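Local structure of putative NADPH-dependent oxidoreductase (Desulfitobacterium hafniense DCB-2, 3DB2) at residues Met2-Val6 with Ala311-Asn316; Val67-Thr73 with Lys91-Glu96. The protein is a putative NADPH-dependent oxidoreductase of two domains that probably binds a nicotinamide dinucleotide cofactor in its Rossmann fold. All blocks are in the same frame, centred on the assembly; numbering follows the deposited sequence.

Overall arrangement
Interaction 1 (2-6 with 311-316) lays the chain's N-terminal run against the end of helix 302-316, and interaction 2 (67-73 with 91-96) pairs two neighbouring strands of the Rossmann sheet. Their centres lie about 14 Å apart. They meet at E68, whose OE2 forms a salt bridge of 2.6 Å with R315 NH2, and at M69, whose CE lies 3.8 Å from A311 N. Strand 6-11, which V6 begins, is the other neighbour of strand 69-72, and helix 302-316 touches all three adjacent strands, at V6, M69 and H92. At the far end of interaction 2, T73 touches the glycine-rich G12-A17 turn, consistent with a dinucleotide-binding loop.

Interaction 1: Met2-Val6 with Ala311-Asn316; sequences MYNPV and ADVIRN
R315 stretches its aliphatic stem over the ring of Y3, with CG 3.5 Å from the ring centroid and almost on the ring normal, a CH-pi contact. Its chain is bent at chi2 (-92°), and the guanidinium passes beyond the ring to the backbone. There NE donates to N4 O at 2.6 Å, nearly in the guanidinium plane, while NH2 makes a longer bond of 3.2 Å to P5 O from above that carbonyl's plane. The same NH2 also pairs with E68. At the ring's far end Y3 OH gives a very short bond, 2.5 Å, to D312 OD1, the carboxylate standing perpendicular to the ring; K29 is a second partner of this oxygen. The tight part lies inward, where the small A311 brings CB to 3.6 Å from V6 CG2; V6 CG2 also lies over one face of the R315 guanidinium. On the exposed side N316 only grazes the ring, ND2 being 4.0 Å from Y3 CE2. With an alanine in place of R315, the carbonyls of N4 and P5 would probably lose these donors and E68 its charged mate. The arrangement joins helix 302-316 to the lead-in of the first strand of the Rossmann fold.

Interaction 2: Val67-Thr73 with Lys91-Glu96; sequences VEMVIIT and KHIYVE
K91 NZ is gripped by two carbonyls, V67 O at 2.7 Å, lying in that carbonyl's plane, and R64 O, a few residues earlier in the chain. A bend at chi2 (-50°) curls the lysine back toward V67, and CE rests against V67 CG1. Beyond this end the backbones zip together in parallel register. H92 N donates to E68 O at 3.0 Å, V70 N to H92 O at 2.9 Å, and the ladder continues through Y94 and I72 to E96. Branched residues suit such extended chains: V70 CG2 lies alongside I93 CD1 at 3.7 Å, and I72 CG2 meets V95 CG2 at 3.9 Å, all on one face, where I93 and V95 also touch F120. On the other face M69, a selenomethionine with CG anti to the backbone N (chi1 -179°), runs beside Y94, its SE 4.1 Å from Y94 CB, while I71 CG2 approaches the tyrosine ring obliquely at CD1. Helices 15-24 and 302-316 cover this face, and E306 binds Y94 OH. With helix 79-88 the strands form a beta-alpha-beta unit. The chemistry implies a buried ladder of paired amides, M69 and I71 bonding instead to strand 6-11, with the lysine's charge probably eased by the dipoles of its two carbonyls.

Interaction 1: Met2-Val6 with Ala311-Asn316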
HETATM    1  N   MSE C   2       9.814  -6.980  43.762  1.00 58.06           N
HETATM    2  CA  MSE C   2       8.546  -7.706  43.799  1.00 62.08           C
HETATM    3  C   MSE C   2       8.836  -9.192  44.045  1.00 60.11           C
HETATM    4  O   MSE C   2       9.759  -9.510  44.802  1.00 61.07           O
HETATM    5  CB  MSE C   2       7.753  -7.523  42.502  1.00 65.14           C
HETATM    6  CG  MSE C   2       8.521  -7.843  41.226  1.00 68.29           C
HETATM    7 SE   MSE C   2       7.803  -7.000  39.623  0.75 75.58          SE
HETATM    8  CE  MSE C   2       8.464  -5.199  39.966  1.00 60.77           C
ATOM      9  N   TYR C   3       8.045 -10.029  43.392  1.00 53.89           N
ATOM     10  CA  TYR C   3       8.150 -11.480  43.460  1.00 51.17           C
ATOM     11  C   TYR C   3       9.590 -11.975  43.305  1.00 48.52           C
ATOM     12  O   TYR C   3      10.459 -11.249  42.827  1.00 45.44           O
ATOM     13  CB  TYR C   3       7.246 -12.133  42.429  1.00 50.26           C
ATOM     14  CG  TYR C   3       7.353 -11.935  40.946  1.00 44.14           C
ATOM     15  CD1 TYR C   3       8.509 -12.135  40.200  1.00 43.03           C
ATOM     16  CD2 TYR C   3       6.206 -11.546  40.250  1.00 42.17           C
ATOM     17  CE1 TYR C   3       8.545 -11.948  38.829  1.00 40.85           C
ATOM     18  CE2 TYR C   3       6.221 -11.354  38.888  1.00 38.08           C
ATOM     19  CZ  TYR C   3       7.387 -11.555  38.190  1.00 39.66           C
ATOM     20  OH  TYR C   3       7.376 -11.354  36.838  1.00 33.08           O
ATOM     21  N   ASN C   4       9.826 -13.224  43.706  1.00 44.43           N
ATOM     22  CA  ASN C   4      11.096 -13.893  43.422  1.00 45.59           C
ATOM     23  C   ASN C   4      11.371 -13.763  41.932  1.00 40.74           C
ATOM     24  O   ASN C   4      10.455 -14.078  41.174  1.00 29.91           O
ATOM     25  CB  ASN C   4      10.979 -15.351  43.854  1.00 49.80           C
ATOM     26  CG  ASN C   4      12.280 -16.082  44.080  1.00 53.65           C
ATOM     27  OD1 ASN C   4      12.921 -16.541  43.130  1.00 54.59           O
ATOM     28  ND2 ASN C   4      12.662 -16.191  45.352  1.00 56.58           N
ATOM     29  N   PRO C   5      12.524 -13.293  41.503  1.00 39.26           N
ATOM     30  CA  PRO C   5      12.828 -13.265  40.071  1.00 35.74           C
ATOM     31  C   PRO C   5      12.782 -14.649  39.432  1.00 30.96           C
ATOM     32  O   PRO C   5      13.166 -15.633  40.061  1.00 24.22           O
ATOM     33  CB  PRO C   5      14.265 -12.748  39.999  1.00 33.13           C
ATOM     34  CG  PRO C   5      14.365 -11.926  41.253  1.00 40.14           C
ATOM     35  CD  PRO C   5      13.613 -12.700  42.299  1.00 38.43           C
ATOM     36  N   VAL C   6      12.297 -14.702  38.198  1.00 28.05           N
ATOM     37  CA  VAL C   6      12.126 -15.982  37.504  1.00 22.25           C
ATOM     38  C   VAL C   6      13.486 -16.334  36.923  1.00 20.82           C
ATOM     39  O   VAL C   6      14.090 -15.450  36.311  1.00 22.68           O
ATOM     40  CB  VAL C   6      11.066 -15.951  36.388  1.00 25.65           C
ATOM     41  CG1 VAL C   6      11.204 -17.151  35.453  1.00 22.33           C
ATOM     42  CG2 VAL C   6       9.648 -15.932  36.936  1.00 23.12           C
ATOM     43  N   ALA C 311       7.313 -14.236  32.762  1.00 16.94           N
ATOM     44  CA  ALA C 311       7.619 -14.283  34.174  1.00 20.97           C
ATOM     45  C   ALA C 311       6.391 -13.906  35.003  1.00 21.09           C
ATOM     46  O   ALA C 311       6.126 -14.585  35.991  1.00 24.20           O
ATOM     47  CB  ALA C 311       8.737 -13.333  34.569  1.00 19.05           C
ATOM     48  N   ASP C 312       5.692 -12.861  34.558  1.00 23.52           N
ATOM     49  CA  ASP C 312       4.463 -12.463  35.260  1.00 24.61           C
ATOM     50  C   ASP C 312       3.449 -13.595  35.244  1.00 24.45           C
ATOM     51  O   ASP C 312       2.826 -13.892  36.274  1.00 23.86           O
ATOM     52  CB  ASP C 312       3.857 -11.212  34.637  1.00 27.48           C
ATOM     53  CG  ASP C 312       4.555  -9.948  35.099  1.00 29.59           C
ATOM     54  OD1 ASP C 312       5.535 -10.038  35.849  1.00 30.74           O
ATOM     55  OD2 ASP C 312       4.130  -8.841  34.710  1.00 34.05           O
ATOM     56  N   VAL C 313       3.237 -14.245  34.088  1.00 21.93           N
ATOM     57  CA  VAL C 313       2.305 -15.367  34.087  1.00 17.05           C
ATOM     58  C   VAL C 313       2.831 -16.626  34.764  1.00 21.41           C
ATOM     59  O   VAL C 313       2.055 -17.473  35.218  1.00 25.06           O
ATOM     60  CB  VAL C 313       1.835 -15.692  32.648  1.00 26.39           C
ATOM     61  CG1 VAL C 313       1.176 -14.427  32.106  1.00 24.33           C
ATOM     62  CG2 VAL C 313       2.975 -16.197  31.803  1.00 23.93           C
ATOM     63  N   ILE C 314       4.140 -16.810  34.875  1.00 22.90           N
ATOM     64  CA  ILE C 314       4.609 -17.969  35.660  1.00 24.96           C
ATOM     65  C   ILE C 314       4.339 -17.718  37.138  1.00 25.32           C
ATOM     66  O   ILE C 314       3.880 -18.627  37.824  1.00 27.89           O
ATOM     67  CB  ILE C 314       6.091 -18.279  35.433  1.00 21.99           C
ATOM     68  CG1 ILE C 314       6.398 -18.984  34.097  1.00 23.15           C
ATOM     69  CG2 ILE C 314       6.737 -19.128  36.523  1.00 28.53           C
ATOM     70  CD1 ILE C 314       7.850 -18.735  33.679  1.00 22.90           C
ATOM     71  N   ARG C 315       4.579 -16.503  37.626  1.00 25.64           N
ATOM     72  CA  ARG C 315       4.443 -16.221  39.047  1.00 24.85           C
ATOM     73  C   ARG C 315       2.987 -15.996  39.453  1.00 31.80           C
ATOM     74  O   ARG C 315       2.600 -16.383  40.562  1.00 35.25           O
ATOM     75  CB  ARG C 315       5.278 -15.014  39.459  1.00 22.55           C
ATOM     76  CG  ARG C 315       6.783 -15.248  39.463  1.00 27.51           C
ATOM     77  CD  ARG C 315       7.293 -15.709  40.831  1.00 26.45           C
ATOM     78  NE  ARG C 315       8.712 -16.022  40.853  1.00 24.13           N
ATOM     79  CZ  ARG C 315       9.279 -17.151  40.479  1.00 25.33           C
ATOM     80  NH1 ARG C 315       8.530 -18.144  40.032  1.00 22.94           N
ATOM     81  NH2 ARG C 315      10.585 -17.398  40.510  1.00 28.35           N
ATOM     82  N   ASN C 316       2.191 -15.378  38.591  1.00 27.07           N
ATOM     83  CA  ASN C 316       0.882 -14.868  38.969  1.00 31.48           C
ATOM     84  C   ASN C 316      -0.266 -15.565  38.252  1.00 31.36           C
ATOM     85  O   ASN C 316      -1.438 -15.299  38.538  1.00 40.54           O
ATOM     86  CB  ASN C 316       0.769 -13.372  38.675  1.00 33.47           C
ATOM     87  CG  ASN C 316       1.828 -12.485  39.285  1.00 35.87           C
ATOM     88  OD1 ASN C 316       2.334 -12.721  40.384  1.00 46.69           O
ATOM     89  ND2 ASN C 316       2.197 -11.402  38.611  1.00 37.93           N
TER

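Interaction 2: Val67-Thr73 with Lys91-Glu96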
ATOM      1  N   VAL C  67      16.244 -23.076  36.731  1.00 20.10           N
ATOM      2  CA  VAL C  67      15.828 -22.629  35.386  1.00 23.91           C
ATOM      3  C   VAL C  67      14.323 -22.877  35.253  1.00 19.44           C
ATOM      4  O   VAL C  67      13.925 -24.034  35.170  1.00 21.09           O
ATOM      5  CB  VAL C  67      16.610 -23.311  34.265  1.00 22.09           C
ATOM      6  CG1 VAL C  67      15.929 -23.119  32.913  1.00 16.64           C
ATOM      7  CG2 VAL C  67      18.009 -22.724  34.231  1.00 18.46           C
ATOM      8  N   GLU C  68      13.548 -21.793  35.269  1.00 20.67           N
ATOM      9  CA  GLU C  68      12.098 -21.905  35.192  1.00 22.42           C
ATOM     10  C   GLU C  68      11.598 -21.691  33.753  1.00 19.34           C
ATOM     11  O   GLU C  68      10.557 -22.244  33.383  1.00 22.28           O
ATOM     12  CB  GLU C  68      11.408 -20.923  36.142  1.00 20.04           C
ATOM     13  CG  GLU C  68      11.948 -20.961  37.565  1.00 27.73           C
ATOM     14  CD  GLU C  68      11.200 -20.018  38.482  1.00 31.58           C
ATOM     15  OE1 GLU C  68       9.992 -20.266  38.690  1.00 30.18           O
ATOM     16  OE2 GLU C  68      11.819 -19.060  38.992  1.00 30.61           O
HETATM   17  N   MSE C  69      12.329 -20.875  33.015  1.00 15.76           N
HETATM   18  CA  MSE C  69      11.926 -20.478  31.669  1.00 11.30           C
HETATM   19  C   MSE C  69      13.162 -20.516  30.759  1.00 17.81           C
HETATM   20  O   MSE C  69      14.256 -20.100  31.162  1.00 19.53           O
HETATM   21  CB  MSE C  69      11.456 -19.014  31.652  1.00 17.18           C
HETATM   22  CG  MSE C  69      11.000 -18.541  30.268  1.00 23.46           C
HETATM   23 SE   MSE C  69      11.070 -16.596  30.046  0.75 22.80          SE
HETATM   24  CE  MSE C  69      10.549 -16.051  31.813  1.00 13.34           C
ATOM     25  N   VAL C  70      12.975 -20.974  29.535  1.00 16.99           N
ATOM     26  CA  VAL C  70      14.030 -20.875  28.528  1.00 18.53           C
ATOM     27  C   VAL C  70      13.681 -19.788  27.504  1.00 18.95           C
ATOM     28  O   VAL C  70      12.529 -19.548  27.164  1.00 18.47           O
ATOM     29  CB  VAL C  70      14.281 -22.197  27.798  1.00 19.09           C
ATOM     30  CG1 VAL C  70      14.791 -23.269  28.767  1.00 18.69           C
ATOM     31  CG2 VAL C  70      13.015 -22.706  27.116  1.00 14.82           C
ATOM     32  N   ILE C  71      14.741 -19.160  27.004  1.00 17.52           N
ATOM     33  CA  ILE C  71      14.656 -18.085  26.004  1.00 14.89           C
ATOM     34  C   ILE C  71      15.360 -18.587  24.754  1.00 19.42           C
ATOM     35  O   ILE C  71      16.597 -18.622  24.680  1.00 18.57           O
ATOM     36  CB  ILE C  71      15.250 -16.811  26.602  1.00 15.28           C
ATOM     37  CG1 ILE C  71      14.442 -16.334  27.835  1.00 16.61           C
ATOM     38  CG2 ILE C  71      15.376 -15.704  25.556  1.00 20.17           C
ATOM     39  CD1 ILE C  71      15.095 -15.242  28.617  1.00 17.54           C
ATOM     40  N   ILE C  72      14.587 -19.042  23.776  1.00 17.77           N
ATOM     41  CA  ILE C  72      15.035 -19.785  22.618  1.00 16.88           C
ATOM     42  C   ILE C  72      15.224 -18.873  21.416  1.00 19.27           C
ATOM     43  O   ILE C  72      14.255 -18.349  20.862  1.00 18.23           O
ATOM     44  CB  ILE C  72      14.043 -20.922  22.267  1.00 17.38           C
ATOM     45  CG1 ILE C  72      13.890 -21.881  23.449  1.00 16.29           C
ATOM     46  CG2 ILE C  72      14.395 -21.674  20.992  1.00 16.58           C
ATOM     47  CD1 ILE C  72      12.766 -22.882  23.301  1.00 12.83           C
ATOM     48  N   THR C  73      16.468 -18.697  21.026  1.00 19.66           N
ATOM     49  CA  THR C  73      16.869 -17.867  19.897  1.00 23.76           C
ATOM     50  C   THR C  73      17.735 -18.688  18.940  1.00 25.75           C
ATOM     51  O   THR C  73      18.808 -18.243  18.551  1.00 31.20           O
ATOM     52  CB  THR C  73      17.631 -16.615  20.352  1.00 18.79           C
ATOM     53  OG1 THR C  73      18.710 -16.951  21.218  1.00 22.83           O
ATOM     54  CG2 THR C  73      16.786 -15.676  21.230  1.00 23.24           C
ATOM     55  N   LYS C  91       9.988 -26.852  31.519  1.00 18.18           N
ATOM     56  CA  LYS C  91      10.342 -25.431  31.413  1.00 20.70           C
ATOM     57  C   LYS C  91       9.318 -24.641  30.591  1.00 15.84           C
ATOM     58  O   LYS C  91       8.902 -25.103  29.551  1.00 17.66           O
ATOM     59  CB  LYS C  91      11.726 -25.265  30.803  1.00 19.68           C
ATOM     60  CG  LYS C  91      12.825 -26.161  31.385  1.00 20.65           C
ATOM     61  CD  LYS C  91      12.872 -26.119  32.910  1.00 21.35           C
ATOM     62  CE  LYS C  91      14.190 -26.744  33.396  1.00 24.47           C
ATOM     63  NZ  LYS C  91      14.250 -26.654  34.885  1.00 24.96           N
ATOM     64  N   HIS C  92       8.966 -23.480  31.118  1.00 19.68           N
ATOM     65  CA  HIS C  92       8.161 -22.476  30.418  1.00 13.53           C
ATOM     66  C   HIS C  92       8.965 -21.925  29.251  1.00 16.05           C
ATOM     67  O   HIS C  92      10.199 -21.880  29.249  1.00 17.35           O
ATOM     68  CB  HIS C  92       7.705 -21.424  31.417  1.00 19.88           C
ATOM     69  CG  HIS C  92       6.988 -22.046  32.586  1.00 25.02           C
ATOM     70  ND1 HIS C  92       7.345 -21.862  33.905  1.00 30.23           N
ATOM     71  CD2 HIS C  92       5.963 -22.906  32.665  1.00 25.58           C
ATOM     72  CE1 HIS C  92       6.542 -22.545  34.707  1.00 25.33           C
ATOM     73  NE2 HIS C  92       5.654 -23.206  33.969  1.00 27.48           N
ATOM     74  N   ILE C  93       8.280 -21.486  28.173  1.00 13.87           N
ATOM     75  CA  ILE C  93       8.921 -21.267  26.904  1.00 13.95           C
ATOM     76  C   ILE C  93       8.761 -19.828  26.423  1.00 21.31           C
ATOM     77  O   ILE C  93       7.636 -19.350  26.286  1.00 17.44           O
ATOM     78  CB  ILE C  93       8.323 -22.181  25.817  1.00 19.13           C
ATOM     79  CG1 ILE C  93       8.365 -23.691  26.093  1.00 20.03           C
ATOM     80  CG2 ILE C  93       8.965 -21.857  24.480  1.00 16.47           C
ATOM     81  CD1 ILE C  93       9.768 -24.268  26.121  1.00 17.52           C
ATOM     82  N   TYR C  94       9.875 -19.175  26.156  1.00 16.59           N
ATOM     83  CA  TYR C  94       9.951 -18.007  25.279  1.00 19.58           C
ATOM     84  C   TYR C  94      10.668 -18.508  24.011  1.00 21.12           C
ATOM     85  O   TYR C  94      11.765 -19.066  24.051  1.00 19.26           O
ATOM     86  CB  TYR C  94      10.573 -16.778  25.958  1.00 17.05           C
ATOM     87  CG  TYR C  94      10.680 -15.626  24.977  1.00 17.89           C
ATOM     88  CD1 TYR C  94      11.791 -15.461  24.152  1.00 19.30           C
ATOM     89  CD2 TYR C  94       9.657 -14.702  24.865  1.00 20.45           C
ATOM     90  CE1 TYR C  94      11.918 -14.445  23.250  1.00 21.92           C
ATOM     91  CE2 TYR C  94       9.758 -13.654  23.957  1.00 26.06           C
ATOM     92  CZ  TYR C  94      10.882 -13.536  23.173  1.00 20.46           C
ATOM     93  OH  TYR C  94      11.024 -12.520  22.257  1.00 28.90           O
ATOM     94  N   VAL C  95      10.053 -18.260  22.857  1.00 16.14           N
ATOM     95  CA  VAL C  95      10.692 -18.509  21.579  1.00 13.96           C
ATOM     96  C   VAL C  95      10.546 -17.258  20.690  1.00 19.43           C
ATOM     97  O   VAL C  95       9.540 -16.544  20.693  1.00 16.05           O
ATOM     98  CB  VAL C  95      10.206 -19.781  20.879  1.00 14.62           C
ATOM     99  CG1 VAL C  95       8.778 -19.702  20.402  1.00 15.55           C
ATOM    100  CG2 VAL C  95      11.110 -20.134  19.692  1.00 17.34           C
ATOM    101  N   GLU C  96      11.613 -16.966  19.945  1.00 17.53           N
ATOM    102  CA  GLU C  96      11.596 -15.821  19.058  1.00 16.89           C
ATOM    103  C   GLU C  96      10.636 -16.120  17.909  1.00 19.28           C
ATOM    104  O   GLU C  96      10.314 -17.255  17.569  1.00 20.82           O
ATOM    105  CB  GLU C  96      12.930 -15.509  18.400  1.00 25.22           C
ATOM    106  CG  GLU C  96      13.596 -14.287  19.002  1.00 31.33           C
ATOM    107  CD  GLU C  96      12.702 -13.063  18.920  1.00 37.57           C
ATOM    108  OE1 GLU C  96      11.745 -12.985  18.120  1.00 36.14           O
ATOM    109  OE2 GLU C  96      12.989 -12.150  19.722  1.00 39.68           O
TER